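Local coordinates for tailspike protein (Siphovirus 9NA, PDB 3RIQ), which recognises Salmonella lipopolysaccharide as the receptor-binding protein of the phage tail and probably cleaves it as an endorhamnosidase, at residues Val31-Ile36 with Val54-Cys59; Arg383-His388 with Ser405-Ala410; Ala438-Met443 with Ser454-Ala459. All coordinates share one frame; numbering follows the deposited sequence. Where two conformers were deposited one is given.

Contact 1: Val31-Ile36 with Val54-Cys59; sequences VDSLLI and VLTIEC
Thr56 and Glu58 are laced to Asp32, Leu34 and Ile36 by four backbone hydrogen bonds, a parallel ladder of the right-handed beta-helix. Direction alternates: Thr56 N donates to Asp32 O (3.0 Å), Leu34 N to Thr56 O, Glu58 N to Leu34 O and Ile36 N to Glu58 O, the last straightest at 172°. Strand axes 4.7 Å apart and inclined by 16° are consistent with parallel pairing.

Apolar contacts occupy the face of Leu34, Ile36, Ile57 and Cys59. Ile36 CG1, beside its own backbone N (chi1 -49°), meets both Ile57 CG2 at 4.2 Å and Cys59 SG at 4.0 Å; Leu34 CD2 lies 4.3 Å from Ile57 CG1. On the other face the Leu35 and Glu58 side chains cross, with Leu35 CD1 3.9 Å from Glu58 CG.

Just before the strands begin, water 1 donates to Val31 O and Val54 O, bridging the two segments. Asp32 and Thr56 run side by side; Lys60 of a second subunit makes a salt bridge to Asp32 OD1 and a hydrogen bond to Thr56 OG1, while Lys12 forms a salt bridge with Asp32 OD2.

Strand 14-16 extends the ladder beyond 33-36, strand 79-87 beyond 56-59, and helix 23-29 touches Leu34 and Ile36.

Contact 2: Arg383-His388 with Ser405-Ala410; sequences RGIMVH and SNVSCA
Ala410 places its methyl over one face of the His388 imidazole, a CH-pi contact in which CB lies 3.8 Å from the centroid of the His388 ring and 20° off the ring normal. The methyl is shifted toward the rim: its nearest ring atoms are His388 CG, 3.6 Å from Ala410 CB, and then ND1. The first torsion of His388 (chi1 -170°) puts CG anti to the backbone N and beside the carbonyl carbon. The backbone bond from Ala410 N to Val387 O, 2.7 Å long, holds the two segments in register beside this contact.

Farther back, Ile385 and Val407 stand in register on one face, and the two methyls of Val407 straddle Ile385 CB, with CG2 at 4.0 Å and CG1 slightly farther. Val387 and Cys409 continue this row. Met386 and Ser408 point to the other face, where Met386 CG lies 4.3 Å from Ser408 CB.

At the corners of the two coils Gly384 and Asn406 both have positive phi and lie in register, so that corner stacks on corner. Asn406 CG is anti to its backbone N (chi1 -173°), and ND2 comes within 3.7 Å of Gly384 CA. Two bonds of 2.9 Å join the corners, Gly384 N to Ser405 O and Ile385 N to Asn406 O.

Chemically, the backbone supplies the polar links between these beta-helix coils, five hydrogen bonds in all, while the side chains meet mainly through carbon. The strong polar groups look elsewhere: Arg383 NH1 pairs with Asp355, Arg383 NE bonds to His388 of a second subunit, and His388 ND1 accepts the equivalent bond from Arg383 of a third. The histidine that lies under the Ala410 methyl thus takes part both in coil stacking and in the subunit interface.

Contact 3: Ala438-Met443 with Ser454-Ala459; sequences AMTLSM and SLVLTA
Met443 and Leu455 lie side by side near the loop end of a beta hairpin, with strands 438-444 and 455-461 antiparallel and a classic beta bulge where the second strand begins. The axes of the paired segments are 4.7 Å apart at 160°.

The sulfur of Met443 is a knob in the fork of Leu455: SD sits 4.0 Å from both CD1 and CD2 of Leu455. Farther along this face Leu441 and Leu457 meet close to the backbone, CB to CB at 4.2 Å, and Met439 CG comes to the small methyl of Ala459.

The other face interlocks differently. Thr440 OG1 stands between its backbone N and carbonyl carbon (chi1 49°), which turns CG2 to the side of the N; this methyl faces the notch formed by Thr458 OG1, 3.6 Å from Thr440 CG2, and Val456 CG1. Val456 spreads its two methyls, CG1 toward Thr440 CG2 and CG2 toward Ser442 OG.

Strand 470-479 continues the sheet beyond 455-461, and a second subunit adds a parallel strand to Leu441, Ser442 and Met443. On the face of Met439 and Ala459 a third subunit packs its Met443 against both.

At the bulge two donors converge on one acceptor: Ser454 N binds Met443 O at 2.8 Å, whereas Leu455 N reaches Met443 O only weakly, at 3.3 Å.

In the fold
The three contacts follow one another along the chain. Contacts 1 and 2 are parallel pairings in the same right-handed beta-helix, the first near its N-terminal end and the second near its C-terminal end, their centres 53 Å apart. Contact 3 lies beyond, in the antiparallel sheet that runs from strand 438-444 to strand 497-500, its centre 21 Å from that of contact 2. Contacts 1 and 3 lie on opposite sides of the chain's centre, their centres 74 Å apart. None touches another. Each nevertheless meets the other two subunits, so intersubunit contacts recur along the elongated trimer, and between contacts 2 and 3 the chain changes from parallel coils to an antiparallel sheet extended across subunits.

Contact 1: Val31-Ile36 with Val54-Cys59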
ATOM      1  N   VAL A  31       8.481 -45.301   2.810  1.00 13.46           N
ATOM      2  CA  VAL A  31       8.484 -45.145   4.270  1.00 14.75           C
ATOM      3  C   VAL A  31       8.613 -43.680   4.691  1.00 15.32           C
ATOM      4  O   VAL A  31       7.881 -43.182   5.563  1.00 16.43           O
ATOM      5  CB  VAL A  31       9.650 -45.963   4.905  1.00 14.70           C
ATOM      6  CG1 VAL A  31       9.714 -45.741   6.397  1.00 17.38           C
ATOM      7  CG2 VAL A  31       9.453 -47.477   4.574  1.00 17.14           C
ATOM      8  N   ASP A  32       9.562 -42.997   4.075  1.00 13.71           N
ATOM      9  CA  ASP A  32       9.901 -41.601   4.441  1.00 14.37           C
ATOM     10  C   ASP A  32       9.785 -40.754   3.164  1.00 14.24           C
ATOM     11  O   ASP A  32       8.891 -39.927   3.042  1.00 14.67           O
ATOM     12  CB  ASP A  32      11.316 -41.609   4.995  1.00 14.58           C
ATOM     13  CG  ASP A  32      11.855 -40.221   5.359  1.00 15.04           C
ATOM     14  OD1 ASP A  32      11.191 -39.194   5.091  1.00 16.69           O
ATOM     15  OD2 ASP A  32      13.001 -40.164   5.868  1.00 15.87           O
ATOM     16  N   SER A  33      10.694 -40.977   2.215  1.00 14.03           N
ATOM     17  CA  SER A  33      10.676 -40.222   0.966  0.50 14.13           C
ATOM     18  C   SER A  33      10.312 -41.065  -0.256  1.00 13.63           C
ATOM     19  O   SER A  33      10.541 -42.272  -0.283  1.00 13.03           O
ATOM     20  CB  SER A  33      12.018 -39.533   0.800  0.50 14.82           C
ATOM     21  OG  SER A  33      12.201 -38.643   1.886  0.50 19.64           O
ATOM     22  N   LEU A  34       9.729 -40.403  -1.255  1.00 12.25           N
ATOM     23  CA  LEU A  34       9.294 -41.009  -2.507  1.00 12.38           C
ATOM     24  C   LEU A  34       9.803 -40.090  -3.603  1.00 12.74           C
ATOM     25  O   LEU A  34       9.379 -38.931  -3.673  1.00 13.34           O
ATOM     26  CB  LEU A  34       7.756 -41.175  -2.529  1.00 12.57           C
ATOM     27  CG  LEU A  34       7.118 -41.438  -3.905  1.00 15.80           C
ATOM     28  CD1 LEU A  34       7.720 -42.639  -4.624  1.00 17.25           C
ATOM     29  CD2 LEU A  34       5.608 -41.573  -3.701  1.00 18.19           C
ATOM     30  N   LEU A  35      10.740 -40.576  -4.408  1.00 13.04           N
ATOM     31  CA  LEU A  35      11.340 -39.771  -5.478  1.00 12.68           C
ATOM     32  C   LEU A  35      10.667 -40.066  -6.815  1.00 13.61           C
ATOM     33  O   LEU A  35      10.624 -41.221  -7.236  1.00 13.54           O
ATOM     34  CB  LEU A  35      12.856 -40.047  -5.553  1.00 12.83           C
ATOM     35  CG  LEU A  35      13.595 -39.385  -6.724  1.00 13.83           C
ATOM     36  CD1 LEU A  35      13.681 -37.870  -6.456  1.00 15.88           C
ATOM     37  CD2 LEU A  35      14.990 -40.002  -6.888  1.00 15.53           C
ATOM     38  N   ILE A  36      10.144 -39.033  -7.472  1.00 12.82           N
ATOM     39  CA  ILE A  36       9.573 -39.207  -8.834  1.00 13.20           C
ATOM     40  C   ILE A  36      10.710 -38.882  -9.802  1.00 13.97           C
ATOM     41  O   ILE A  36      10.921 -37.722 -10.160  1.00 14.49           O
ATOM     42  CB  ILE A  36       8.329 -38.320  -9.063  1.00 12.90           C
ATOM     43  CG1 ILE A  36       7.312 -38.465  -7.899  1.00 13.12           C
ATOM     44  CG2 ILE A  36       7.703 -38.613 -10.418  1.00 14.75           C
ATOM     45  CD1 ILE A  36       6.713 -39.836  -7.728  1.00 14.83           C
ATOM     46  N   VAL A  54       3.350 -40.288   6.317  1.00 13.36           N
ATOM     47  CA  VAL A  54       3.815 -38.894   6.302  1.00 13.35           C
ATOM     48  C   VAL A  54       5.011 -38.833   5.349  1.00 13.04           C
ATOM     49  O   VAL A  54       6.170 -39.089   5.746  1.00 13.94           O
ATOM     50  CB  VAL A  54       4.144 -38.368   7.726  1.00 12.79           C
ATOM     51  CG1 VAL A  54       4.470 -36.882   7.652  1.00 13.21           C
ATOM     52  CG2 VAL A  54       2.982 -38.653   8.682  1.00 14.24           C
ATOM     53  N   LEU A  55       4.721 -38.546   4.081  1.00 12.59           N
ATOM     54  CA  LEU A  55       5.746 -38.675   3.040  1.00 12.84           C
ATOM     55  C   LEU A  55       6.294 -37.365   2.558  1.00 12.46           C
ATOM     56  O   LEU A  55       5.610 -36.342   2.579  1.00 13.71           O
ATOM     57  CB  LEU A  55       5.187 -39.464   1.843  1.00 13.10           C
ATOM     58  CG  LEU A  55       4.757 -40.904   2.146  1.00 13.01           C
ATOM     59  CD1 LEU A  55       4.147 -41.530   0.909  1.00 17.64           C
ATOM     60  CD2 LEU A  55       5.926 -41.782   2.693  1.00 14.58           C
ATOM     61  N   THR A  56       7.561 -37.399   2.151  1.00 13.16           N
ATOM     62  CA  THR A  56       8.145 -36.335   1.347  1.00 13.16           C
ATOM     63  C   THR A  56       8.125 -36.819  -0.083  1.00 12.42           C
ATOM     64  O   THR A  56       8.811 -37.797  -0.404  1.00 14.03           O
ATOM     65  CB  THR A  56       9.590 -36.102   1.795  1.00 14.38           C
ATOM     66  OG1 THR A  56       9.609 -35.838   3.204  1.00 16.38           O
ATOM     67  CG2 THR A  56      10.210 -34.913   1.035  1.00 16.75           C
ATOM     68  N   ILE A  57       7.302 -36.202  -0.938  1.00 11.76           N
ATOM     69  CA  ILE A  57       7.189 -36.649  -2.345  1.00 11.92           C
ATOM     70  C   ILE A  57       8.006 -35.676  -3.199  1.00 11.85           C
ATOM     71  O   ILE A  57       7.585 -34.522  -3.441  1.00 13.36           O
ATOM     72  CB  ILE A  57       5.724 -36.754  -2.817  1.00 12.36           C
ATOM     73  CG1 ILE A  57       4.979 -37.730  -1.907  1.00 14.04           C
ATOM     74  CG2 ILE A  57       5.683 -37.207  -4.289  1.00 13.53           C
ATOM     75  CD1 ILE A  57       3.514 -37.911  -2.186  1.00 15.96           C
ATOM     76  N   GLU A  58       9.206 -36.108  -3.578  1.00 12.27           N
ATOM     77  CA  GLU A  58      10.172 -35.223  -4.230  1.00 12.75           C
ATOM     78  C   GLU A  58      10.040 -35.402  -5.731  1.00 12.28           C
ATOM     79  O   GLU A  58      10.376 -36.468  -6.255  1.00 12.61           O
ATOM     80  CB  GLU A  58      11.599 -35.596  -3.771  1.00 13.15           C
ATOM     81  CG  GLU A  58      12.681 -34.751  -4.431  1.00 17.36           C
ATOM     82  CD  GLU A  58      12.941 -33.471  -3.701  1.00 23.66           C
ATOM     83  OE1 GLU A  58      13.285 -33.541  -2.518  1.00 28.11           O
ATOM     84  OE2 GLU A  58      12.833 -32.403  -4.307  1.00 26.61           O
ATOM     85  N   CYS A  59       9.516 -34.405  -6.445  1.00 11.64           N
ATOM     86  CA  CYS A  59       9.234 -34.604  -7.884  1.00 12.82           C
ATOM     87  C   CYS A  59      10.347 -34.054  -8.760  1.00 12.77           C
ATOM     88  O   CYS A  59      10.707 -32.849  -8.682  1.00 13.76           O
ATOM     89  CB  CYS A  59       7.913 -33.962  -8.270  1.00 13.04           C
ATOM     90  SG  CYS A  59       6.526 -34.599  -7.282  1.00 13.87           S
TER
HETATM   91  O   HOH W   1       7.753 -40.804   7.075  1.00 23.96           O
HETATM   92  O   HOH W   2      12.257 -36.061   4.052  1.00 27.23           O

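Contact 2: Arg383-His388 with Ser405-Ala410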
ATOM      1  N   ARG A 383     -13.685   5.775   1.640  1.00 13.76           N
ATOM      2  CA  ARG A 383     -12.747   6.844   2.071  1.00 14.02           C
ATOM      3  C   ARG A 383     -11.497   6.748   1.220  1.00 13.42           C
ATOM      4  O   ARG A 383     -10.838   5.706   1.231  1.00 14.20           O
ATOM      5  CB  ARG A 383     -12.362   6.780   3.558  1.00 14.33           C
ATOM      6  CG  ARG A 383     -13.493   6.719   4.576  1.00 16.84           C
ATOM      7  CD  ARG A 383     -13.693   5.335   5.041  1.00 19.91           C
ATOM      8  NE  ARG A 383     -14.636   5.148   6.149  1.00 17.48           N
ATOM      9  CZ  ARG A 383     -14.961   3.933   6.611  1.00 15.26           C
ATOM     10  NH1 ARG A 383     -14.408   2.839   6.065  1.00 17.87           N
ATOM     11  NH2 ARG A 383     -15.842   3.802   7.589  1.00 17.86           N
ATOM     12  N   GLY A 384     -11.150   7.822   0.522  1.00 13.29           N
ATOM     13  CA  GLY A 384      -9.936   7.831  -0.260  1.00 12.85           C
ATOM     14  C   GLY A 384     -10.178   7.166  -1.595  1.00 13.19           C
ATOM     15  O   GLY A 384      -9.853   5.996  -1.780  1.00 14.05           O
ATOM     16  N   ILE A 385     -10.801   7.904  -2.501  1.00 12.73           N
ATOM     17  CA  ILE A 385     -11.233   7.372  -3.783  1.00 13.67           C
ATOM     18  C   ILE A 385     -10.630   8.251  -4.877  1.00 13.89           C
ATOM     19  O   ILE A 385     -10.765   9.479  -4.835  1.00 14.45           O
ATOM     20  CB  ILE A 385     -12.792   7.416  -3.863  1.00 12.72           C
ATOM     21  CG1 ILE A 385     -13.428   6.685  -2.649  1.00 14.51           C
ATOM     22  CG2 ILE A 385     -13.279   6.896  -5.248  1.00 14.81           C
ATOM     23  CD1 ILE A 385     -13.109   5.173  -2.511  1.00 16.14           C
ATOM     24  N   MET A 386      -9.972   7.635  -5.859  1.00 13.58           N
ATOM     25  CA  MET A 386      -9.469   8.385  -7.015  1.00 13.83           C
ATOM     26  C   MET A 386     -10.020   7.731  -8.269  1.00 14.03           C
ATOM     27  O   MET A 386      -9.886   6.514  -8.458  1.00 14.46           O
ATOM     28  CB  MET A 386      -7.933   8.406  -7.028  1.00 13.96           C
ATOM     29  CG  MET A 386      -7.309   9.213  -5.884  1.00 15.78           C
ATOM     30  SD  MET A 386      -5.577   9.571  -6.155  1.00 17.79           S
ATOM     31  CE  MET A 386      -4.833   7.961  -6.037  1.00 18.01           C
ATOM     32  N   VAL A 387     -10.688   8.515  -9.114  1.00 13.03           N
ATOM     33  CA  VAL A 387     -11.169   8.026 -10.401  1.00 13.78           C
ATOM     34  C   VAL A 387     -10.554   8.845 -11.537  1.00 14.73           C
ATOM     35  O   VAL A 387     -10.446  10.073 -11.444  1.00 15.62           O
ATOM     36  CB  VAL A 387     -12.700   8.149 -10.454  1.00 13.76           C
ATOM     37  CG1 VAL A 387     -13.249   7.830 -11.847  1.00 14.76           C
ATOM     38  CG2 VAL A 387     -13.338   7.187  -9.427  1.00 16.19           C
ATOM     39  N   HIS A 388     -10.160   8.184 -12.615  1.00 14.35           N
ATOM     40  CA  HIS A 388      -9.761   8.898 -13.829  1.00 14.76           C
ATOM     41  C   HIS A 388     -10.432   8.234 -15.000  1.00 15.45           C
ATOM     42  O   HIS A 388      -9.900   7.295 -15.562  1.00 15.57           O
ATOM     43  CB  HIS A 388      -8.236   8.906 -14.009  1.00 15.25           C
ATOM     44  CG  HIS A 388      -7.772   9.824 -15.092  1.00 16.22           C
ATOM     45  ND1 HIS A 388      -6.462  10.209 -15.227  1.00 18.18           N
ATOM     46  CD2 HIS A 388      -8.465  10.489 -16.052  1.00 16.78           C
ATOM     47  CE1 HIS A 388      -6.351  11.040 -16.254  1.00 16.14           C
ATOM     48  NE2 HIS A 388      -7.556  11.236 -16.764  1.00 17.77           N
ATOM     49  N   SER A 405     -15.799  10.000   1.372  1.00 15.07           N
ATOM     50  CA  SER A 405     -14.881  11.043   1.850  0.50 14.81           C
ATOM     51  C   SER A 405     -13.580  10.959   1.058  1.00 14.38           C
ATOM     52  O   SER A 405     -13.177   9.875   0.620  1.00 14.81           O
ATOM     53  CB  SER A 405     -14.618  10.889   3.342  0.50 14.92           C
ATOM     54  OG  SER A 405     -13.930   9.685   3.575  0.50 14.90           O
ATOM     55  N   ASN A 406     -12.948  12.117   0.836  1.00 14.99           N
ATOM     56  CA  ASN A 406     -11.652  12.206   0.139  1.00 15.14           C
ATOM     57  C   ASN A 406     -11.722  11.587  -1.251  1.00 15.13           C
ATOM     58  O   ASN A 406     -11.073  10.584  -1.528  1.00 14.58           O
ATOM     59  CB  ASN A 406     -10.509  11.616   0.976  1.00 15.60           C
ATOM     60  CG  ASN A 406      -9.145  11.857   0.340  1.00 19.11           C
ATOM     61  OD1 ASN A 406      -8.981  12.787  -0.417  1.00 22.56           O
ATOM     62  ND2 ASN A 406      -8.188  10.969   0.589  1.00 20.42           N
ATOM     63  N   VAL A 407     -12.567  12.165  -2.093  1.00 14.67           N
ATOM     64  CA  VAL A 407     -12.768  11.709  -3.460  1.00 14.94           C
ATOM     65  C   VAL A 407     -12.165  12.712  -4.433  1.00 14.86           C
ATOM     66  O   VAL A 407     -12.338  13.931  -4.280  1.00 15.41           O
ATOM     67  CB  VAL A 407     -14.288  11.526  -3.805  1.00 15.83           C
ATOM     68  CG1 VAL A 407     -14.452  10.974  -5.190  1.00 16.66           C
ATOM     69  CG2 VAL A 407     -14.931  10.627  -2.830  1.00 18.68           C
ATOM     70  N   SER A 408     -11.469  12.185  -5.436  1.00 15.66           N
ATOM     71  CA  SER A 408     -10.860  12.975  -6.486  1.00 16.48           C
ATOM     72  C   SER A 408     -11.189  12.363  -7.845  1.00 16.30           C
ATOM     73  O   SER A 408     -11.064  11.131  -8.009  1.00 16.58           O
ATOM     74  CB  SER A 408      -9.328  13.007  -6.238  1.00 17.28           C
ATOM     75  OG  SER A 408      -8.660  13.589  -7.326  1.00 23.54           O
ATOM     76  N   CYS A 409     -11.631  13.200  -8.801  1.00 15.62           N
ATOM     77  CA  CYS A 409     -11.915  12.739 -10.160  1.00 16.36           C
ATOM     78  C   CYS A 409     -11.022  13.472 -11.126  1.00 16.19           C
ATOM     79  O   CYS A 409     -11.106  14.714 -11.231  1.00 16.84           O
ATOM     80  CB  CYS A 409     -13.389  12.956 -10.538  1.00 16.51           C
ATOM     81  SG  CYS A 409     -14.516  12.205  -9.355  1.00 18.96           S
ATOM     82  N   ALA A 410     -10.167  12.742 -11.823  1.00 16.78           N
ATOM     83  CA  ALA A 410      -9.107  13.360 -12.642  1.00 17.12           C
ATOM     84  C   ALA A 410      -9.528  13.570 -14.080  1.00 18.02           C
ATOM     85  O   ALA A 410     -10.573  13.067 -14.546  1.00 19.58           O
ATOM     86  CB  ALA A 410      -7.838  12.479 -12.608  1.00 17.78           C
TER

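Contact 3: Ala438-Met443 with Ser454-Ala459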
ATOM      1  N   ALA A 438     -10.232  31.357 -16.911  1.00 19.48           N
ATOM      2  CA  ALA A 438     -11.107  31.562 -15.771  1.00 19.13           C
ATOM      3  C   ALA A 438     -11.180  30.277 -14.981  1.00 19.06           C
ATOM      4  O   ALA A 438     -11.051  29.191 -15.551  1.00 20.88           O
ATOM      5  CB  ALA A 438     -12.506  31.996 -16.230  1.00 20.13           C
ATOM      6  N   MET A 439     -11.390  30.391 -13.676  1.00 17.66           N
ATOM      7  CA  MET A 439     -11.605  29.206 -12.847  1.00 17.14           C
ATOM      8  C   MET A 439     -12.603  29.544 -11.765  1.00 15.47           C
ATOM      9  O   MET A 439     -12.901  30.730 -11.538  1.00 15.31           O
ATOM     10  CB  MET A 439     -10.287  28.642 -12.291  1.00 17.68           C
ATOM     11  CG  MET A 439      -9.680  29.428 -11.124  1.00 18.33           C
ATOM     12  SD  MET A 439      -8.087  28.679 -10.627  1.00 17.37           S
ATOM     13  CE  MET A 439      -8.615  27.065 -10.003  1.00 16.14           C
ATOM     14  N   THR A 440     -13.148  28.503 -11.122  1.00 15.29           N
ATOM     15  CA  THR A 440     -14.309  28.667 -10.265  1.00 16.03           C
ATOM     16  C   THR A 440     -14.271  27.869  -8.972  1.00 15.31           C
ATOM     17  O   THR A 440     -13.655  26.804  -8.907  1.00 14.99           O
ATOM     18  CB  THR A 440     -15.615  28.256 -10.992  1.00 16.10           C
ATOM     19  OG1 THR A 440     -15.448  26.973 -11.606  1.00 16.45           O
ATOM     20  CG2 THR A 440     -16.040  29.296 -12.050  1.00 17.92           C
ATOM     21  N   LEU A 441     -14.943  28.408  -7.951  1.00 15.30           N
ATOM     22  CA  LEU A 441     -15.459  27.634  -6.817  1.00 15.47           C
ATOM     23  C   LEU A 441     -16.971  27.556  -6.981  1.00 15.23           C
ATOM     24  O   LEU A 441     -17.647  28.607  -7.024  1.00 16.48           O
ATOM     25  CB  LEU A 441     -15.164  28.346  -5.474  1.00 15.60           C
ATOM     26  CG  LEU A 441     -16.060  27.890  -4.280  1.00 17.87           C
ATOM     27  CD1 LEU A 441     -15.747  26.480  -3.857  1.00 21.04           C
ATOM     28  CD2 LEU A 441     -15.902  28.834  -3.103  1.00 21.20           C
ATOM     29  N   SER A 442     -17.504  26.332  -7.073  1.00 14.83           N
ATOM     30  CA  SER A 442     -18.944  26.126  -7.195  1.00 15.78           C
ATOM     31  C   SER A 442     -19.422  25.308  -6.005  1.00 15.33           C
ATOM     32  O   SER A 442     -18.707  24.375  -5.576  1.00 15.99           O
ATOM     33  CB  SER A 442     -19.305  25.404  -8.488  1.00 16.83           C
ATOM     34  OG  SER A 442     -18.744  26.043  -9.618  1.00 20.00           O
ATOM     35  N   MET A 443     -20.605  25.640  -5.487  1.00 15.77           N
ATOM     36  CA  MET A 443     -21.191  24.898  -4.356  1.00 16.02           C
ATOM     37  C   MET A 443     -22.591  24.471  -4.733  1.00 16.16           C
ATOM     38  O   MET A 443     -23.406  25.308  -5.154  1.00 15.85           O
ATOM     39  CB  MET A 443     -21.187  25.721  -3.064  1.00 17.06           C
ATOM     40  CG  MET A 443     -19.790  26.279  -2.755  1.00 17.95           C
ATOM     41  SD  MET A 443     -19.622  27.557  -1.472  1.00 26.66           S
ATOM     42  CE  MET A 443     -20.735  26.975  -0.327  1.00 22.61           C
ATOM     43  N   SER A 454     -25.655  26.374  -6.360  1.00 16.37           N
ATOM     44  CA  SER A 454     -26.331  27.497  -5.716  1.00 16.53           C
ATOM     45  C   SER A 454     -25.404  28.719  -5.595  1.00 16.21           C
ATOM     46  O   SER A 454     -25.867  29.841  -5.403  1.00 17.25           O
ATOM     47  CB  SER A 454     -26.849  27.079  -4.329  1.00 17.14           C
ATOM     48  OG  SER A 454     -28.009  26.235  -4.443  1.00 16.75           O
ATOM     49  N   LEU A 455     -24.097  28.511  -5.740  1.00 16.50           N
ATOM     50  CA  LEU A 455     -23.113  29.597  -5.619  1.00 15.21           C
ATOM     51  C   LEU A 455     -21.991  29.345  -6.602  1.00 15.52           C
ATOM     52  O   LEU A 455     -21.497  28.214  -6.671  1.00 15.18           O
ATOM     53  CB  LEU A 455     -22.556  29.645  -4.186  1.00 15.18           C
ATOM     54  CG  LEU A 455     -21.517  30.710  -3.795  1.00 15.21           C
ATOM     55  CD1 LEU A 455     -21.561  30.935  -2.281  1.00 15.91           C
ATOM     56  CD2 LEU A 455     -20.084  30.350  -4.258  1.00 15.25           C
ATOM     57  N   VAL A 456     -21.594  30.365  -7.360  1.00 15.73           N
ATOM     58  CA  VAL A 456     -20.376  30.292  -8.164  1.00 15.25           C
ATOM     59  C   VAL A 456     -19.536  31.540  -7.931  1.00 14.78           C
ATOM     60  O   VAL A 456     -20.032  32.677  -8.088  1.00 15.38           O
ATOM     61  CB  VAL A 456     -20.684  30.187  -9.680  1.00 15.81           C
ATOM     62  CG1 VAL A 456     -19.381  30.121 -10.449  1.00 15.86           C
ATOM     63  CG2 VAL A 456     -21.580  28.969  -9.987  1.00 15.73           C
ATOM     64  N   LEU A 457     -18.295  31.339  -7.495  1.00 14.24           N
ATOM     65  CA  LEU A 457     -17.293  32.394  -7.343  1.00 15.04           C
ATOM     66  C   LEU A 457     -16.249  32.220  -8.463  1.00 15.02           C
ATOM     67  O   LEU A 457     -15.654  31.153  -8.572  1.00 15.88           O
ATOM     68  CB  LEU A 457     -16.610  32.256  -5.976  1.00 15.68           C
ATOM     69  CG  LEU A 457     -15.457  33.214  -5.612  1.00 14.47           C
ATOM     70  CD1 LEU A 457     -15.981  34.667  -5.409  1.00 15.55           C
ATOM     71  CD2 LEU A 457     -14.685  32.721  -4.381  1.00 16.61           C
ATOM     72  N   THR A 458     -16.033  33.250  -9.275  1.00 16.13           N
ATOM     73  CA  THR A 458     -15.194  33.128 -10.471  1.00 16.10           C
ATOM     74  C   THR A 458     -14.002  34.076 -10.397  1.00 15.59           C
ATOM     75  O   THR A 458     -14.160  35.260 -10.031  1.00 16.69           O
ATOM     76  CB  THR A 458     -16.012  33.491 -11.740  1.00 16.59           C
ATOM     77  OG1 THR A 458     -17.198  32.680 -11.792  1.00 17.86           O
ATOM     78  CG2 THR A 458     -15.181  33.285 -13.007  1.00 16.26           C
ATOM     79  N   ALA A 459     -12.828  33.553 -10.730  1.00 15.61           N
ATOM     80  CA  ALA A 459     -11.613  34.344 -10.959  1.00 15.41           C
ATOM     81  C   ALA A 459     -11.398  34.327 -12.456  1.00 16.63           C
ATOM     82  O   ALA A 459     -11.161  33.255 -13.019  1.00 16.50           O
ATOM     83  CB  ALA A 459     -10.440  33.656 -10.293  1.00 16.14           C
TER